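Local coordinates for protein tannase (Fusobacterium nucleatum subsp. nucleatum ATCC 25586, PDB 6YQ4) that probably hydrolyses gallotannins as a tannase with an alpha/beta-hydrolase core, and binds a magnesium ion, at residues 266-271 against 352-357. Sequence-based numbering, arbitrary orientation.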
ATOM      1  N   ASN A 266       6.914  -8.644  24.480  1.00 35.64           N
ATOM      2  CA  ASN A 266       8.276  -9.101  24.763  1.00 35.99           C
ATOM      3  C   ASN A 266       8.691 -10.221  23.808  1.00 41.62           C
ATOM      4  O   ASN A 266       9.763 -10.166  23.191  1.00 41.55           O
ATOM      5  CB  ASN A 266       8.396  -9.578  26.216  1.00 30.45           C
ATOM      6  CG  ASN A 266       8.278  -8.439  27.222  1.00 30.76           C
ATOM      7  OD1 ASN A 266       8.267  -7.266  26.851  1.00 43.04           O
ATOM      8  ND2 ASN A 266       8.208  -8.777  28.497  1.00 32.67           N
ATOM      9  N   LYS A 267       7.841 -11.240  23.661  1.00 34.94           N
ATOM     10  CA  LYS A 267       8.202 -12.389  22.838  1.00 35.18           C
ATOM     11  C   LYS A 267       8.281 -12.014  21.366  1.00 37.10           C
ATOM     12  O   LYS A 267       9.203 -12.446  20.664  1.00 43.93           O
ATOM     13  CB  LYS A 267       7.200 -13.523  23.072  1.00 46.09           C
ATOM     14  CG  LYS A 267       7.605 -14.921  22.576  1.00 59.54           C
ATOM     15  CD  LYS A 267       8.999 -15.377  23.032  1.00 66.00           C
ATOM     16  CE  LYS A 267       9.016 -15.904  24.462  1.00 74.65           C
ATOM     17  NZ  LYS A 267      10.425 -16.083  24.944  1.00 81.30           N
ATOM     18  N   LEU A 268       7.344 -11.190  20.883  1.00 33.71           N
ATOM     19  CA  LEU A 268       7.361 -10.788  19.477  1.00 29.23           C
ATOM     20  C   LEU A 268       8.614  -9.995  19.123  1.00 30.73           C
ATOM     21  O   LEU A 268       9.167 -10.164  18.027  1.00 28.23           O
ATOM     22  CB  LEU A 268       6.128  -9.960  19.148  1.00 25.49           C
ATOM     23  CG  LEU A 268       4.861 -10.762  18.900  1.00 29.92           C
ATOM     24  CD1 LEU A 268       3.615  -9.855  18.879  1.00 27.13           C
ATOM     25  CD2 LEU A 268       5.021 -11.556  17.630  1.00 25.58           C
ATOM     26  N   LYS A 269       9.053  -9.100  20.018  1.00 29.57           N
ATOM     27  CA  LYS A 269      10.273  -8.334  19.759  1.00 28.08           C
ATOM     28  C   LYS A 269      11.453  -9.261  19.544  1.00 26.93           C
ATOM     29  O   LYS A 269      12.186  -9.139  18.559  1.00 30.59           O
ATOM     30  CB  LYS A 269      10.571  -7.386  20.914  1.00 24.95           C
ATOM     31  CG  LYS A 269      11.793  -6.525  20.635  1.00 25.46           C
ATOM     32  CD  LYS A 269      12.272  -5.779  21.854  1.00 26.94           C
ATOM     33  CE  LYS A 269      13.249  -4.680  21.474  1.00 27.34           C
ATOM     34  NZ  LYS A 269      13.805  -3.918  22.657  1.00 31.76           N
ATOM     35  N   THR A 270      11.641 -10.196  20.471  1.00 27.55           N
ATOM     36  CA  THR A 270      12.635 -11.259  20.431  1.00 31.10           C
ATOM     37  C   THR A 270      12.778 -11.916  19.060  1.00 33.54           C
ATOM     38  O   THR A 270      13.879 -12.336  18.696  1.00 37.06           O
ATOM     39  CB  THR A 270      12.260 -12.284  21.504  1.00 31.52           C
ATOM     40  OG1 THR A 270      12.717 -11.816  22.775  1.00 43.19           O
ATOM     41  CG2 THR A 270      12.839 -13.639  21.240  1.00 33.65           C
ATOM     42  N   LEU A 271      11.683 -11.971  18.282  1.00 37.74           N
ATOM     43  CA  LEU A 271      11.621 -12.698  17.014  1.00 35.65           C
ATOM     44  C   LEU A 271      12.034 -11.877  15.788  1.00 33.90           C
ATOM     45  O   LEU A 271      12.314 -12.463  14.736  1.00 33.94           O
ATOM     46  CB  LEU A 271      10.203 -13.222  16.790  1.00 39.17           C
ATOM     47  CG  LEU A 271       9.878 -14.621  17.335  1.00 44.64           C
ATOM     48  CD1 LEU A 271      10.223 -14.762  18.804  1.00 46.72           C
ATOM     49  CD2 LEU A 271       8.425 -14.923  17.112  1.00 41.33           C
ATOM     50  N   SER A 352      -2.383  -2.733  19.398  1.00 25.78           N
ATOM     51  CA  SER A 352      -2.018  -3.611  20.496  1.00 30.44           C
ATOM     52  C   SER A 352      -1.500  -4.948  19.974  1.00 32.92           C
ATOM     53  O   SER A 352      -1.965  -5.436  18.941  1.00 41.80           O
ATOM     54  CB  SER A 352      -3.218  -3.850  21.417  1.00 25.69           C
ATOM     55  OG  SER A 352      -3.816  -2.615  21.751  1.00 30.30           O
ATOM     56  N   PRO A 353      -0.576  -5.580  20.694  1.00 28.74           N
ATOM     57  CA  PRO A 353       0.099  -6.772  20.170  1.00 32.10           C
ATOM     58  C   PRO A 353      -0.749  -8.020  20.338  1.00 29.64           C
ATOM     59  O   PRO A 353      -1.328  -8.244  21.409  1.00 27.64           O
ATOM     60  CB  PRO A 353       1.370  -6.853  21.032  1.00 31.16           C
ATOM     61  CG  PRO A 353       0.935  -6.292  22.356  1.00 35.39           C
ATOM     62  CD  PRO A 353      -0.166  -5.281  22.081  1.00 31.33           C
ATOM     63  N   PRO A 354      -0.786  -8.910  19.330  1.00 32.96           N
ATOM     64  CA  PRO A 354      -0.118  -8.771  18.024  1.00 35.60           C
ATOM     65  C   PRO A 354      -0.913  -7.885  17.059  1.00 36.50           C
ATOM     66  O   PRO A 354      -2.073  -8.147  16.790  1.00 40.98           O
ATOM     67  CB  PRO A 354      -0.035 -10.222  17.500  1.00 23.96           C
ATOM     68  CG  PRO A 354      -0.338 -11.094  18.695  1.00 27.24           C
ATOM     69  CD  PRO A 354      -1.250 -10.290  19.566  1.00 27.65           C
ATOM     70  N   ALA A 355      -0.251  -6.867  16.519  1.00 25.42           N
ATOM     71  CA  ALA A 355      -0.935  -5.785  15.816  1.00 29.89           C
ATOM     72  C   ALA A 355      -1.661  -6.240  14.543  1.00 34.08           C
ATOM     73  O   ALA A 355      -2.651  -5.615  14.150  1.00 34.63           O
ATOM     74  CB  ALA A 355       0.083  -4.688  15.479  1.00 22.31           C
ATOM     75  N   PHE A 356      -1.176  -7.282  13.864  1.00 31.28           N
ATOM     76  CA  PHE A 356      -1.763  -7.743  12.608  1.00 28.38           C
ATOM     77  C   PHE A 356      -2.398  -9.125  12.716  1.00 34.64           C
ATOM     78  O   PHE A 356      -3.565  -9.291  12.333  1.00 36.93           O
ATOM     79  CB  PHE A 356      -0.705  -7.713  11.486  1.00 35.44           C
ATOM     80  CG  PHE A 356      -0.188  -6.331  11.207  1.00 35.90           C
ATOM     81  CD1 PHE A 356       0.849  -5.800  11.969  1.00 27.83           C
ATOM     82  CD2 PHE A 356      -0.776  -5.539  10.241  1.00 25.48           C
ATOM     83  CE1 PHE A 356       1.294  -4.524  11.769  1.00 19.12           C
ATOM     84  CE2 PHE A 356      -0.322  -4.252  10.026  1.00 32.66           C
ATOM     85  CZ  PHE A 356       0.722  -3.745  10.789  1.00 30.34           C
ATOM     86  N   ASP A 357      -1.690 -10.132  13.245  1.00 25.12           N
ATOM     87  CA  ASP A 357      -2.300 -11.450  13.463  1.00 29.79           C
ATOM     88  C   ASP A 357      -2.761 -11.570  14.921  1.00 37.49           C
ATOM     89  O   ASP A 357      -2.057 -12.137  15.773  1.00 35.22           O
ATOM     90  CB  ASP A 357      -1.348 -12.579  13.083  1.00 23.34           C
ATOM     91  CG  ASP A 357      -2.072 -13.915  12.966  1.00 34.75           C
ATOM     92  OD1 ASP A 357      -3.304 -13.895  13.211  1.00 36.87           O
ATOM     93  OD2 ASP A 357      -1.445 -14.959  12.625  1.00 25.06           O
TER
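L268 reaches from helix 259-279 to two consecutive prolines, P353 and P354, in the loop between helices 340-344 and 364-368. Its CB leaves the helix toward that loop, a chi1 of -80° turns CG away from the backbone carbonyl, and the extended second torsion (168°) sends CD1 out to P354. At this fork CD2 has neither proline within van der Waals range, whereas CD1 makes the whole contact. L268 CD1 lies 3.9 Å from P354 CB, 4.0 Å from P354 CA and 4.1 Å from P354 CG, against the CA-CB-CG side of the ring. The two side chains cross at about a right angle. P353 adds a looser touch, its CB standing 4.3 Å from L268 CD1.

Leucine suits the helix because its branched end carries a methyl well beyond the backbone; proline suits the loop because its rigid ring offers carbon while its nitrogen has no hydrogen to satisfy. The peptide bond before P354 is cis, which bends the chain sharply between the two rings. No hydrogen bond joins the segments, and only 84 Å² is buried. F382 of helix 381-394 touches both L268 and P354, while E220 of helix 212-223 touches L268 and P353. This apolar helix-to-loop packing lies within the long insertion between core strands 202-206 and 435-439, consistent with the lid that alpha/beta-hydrolases often carry.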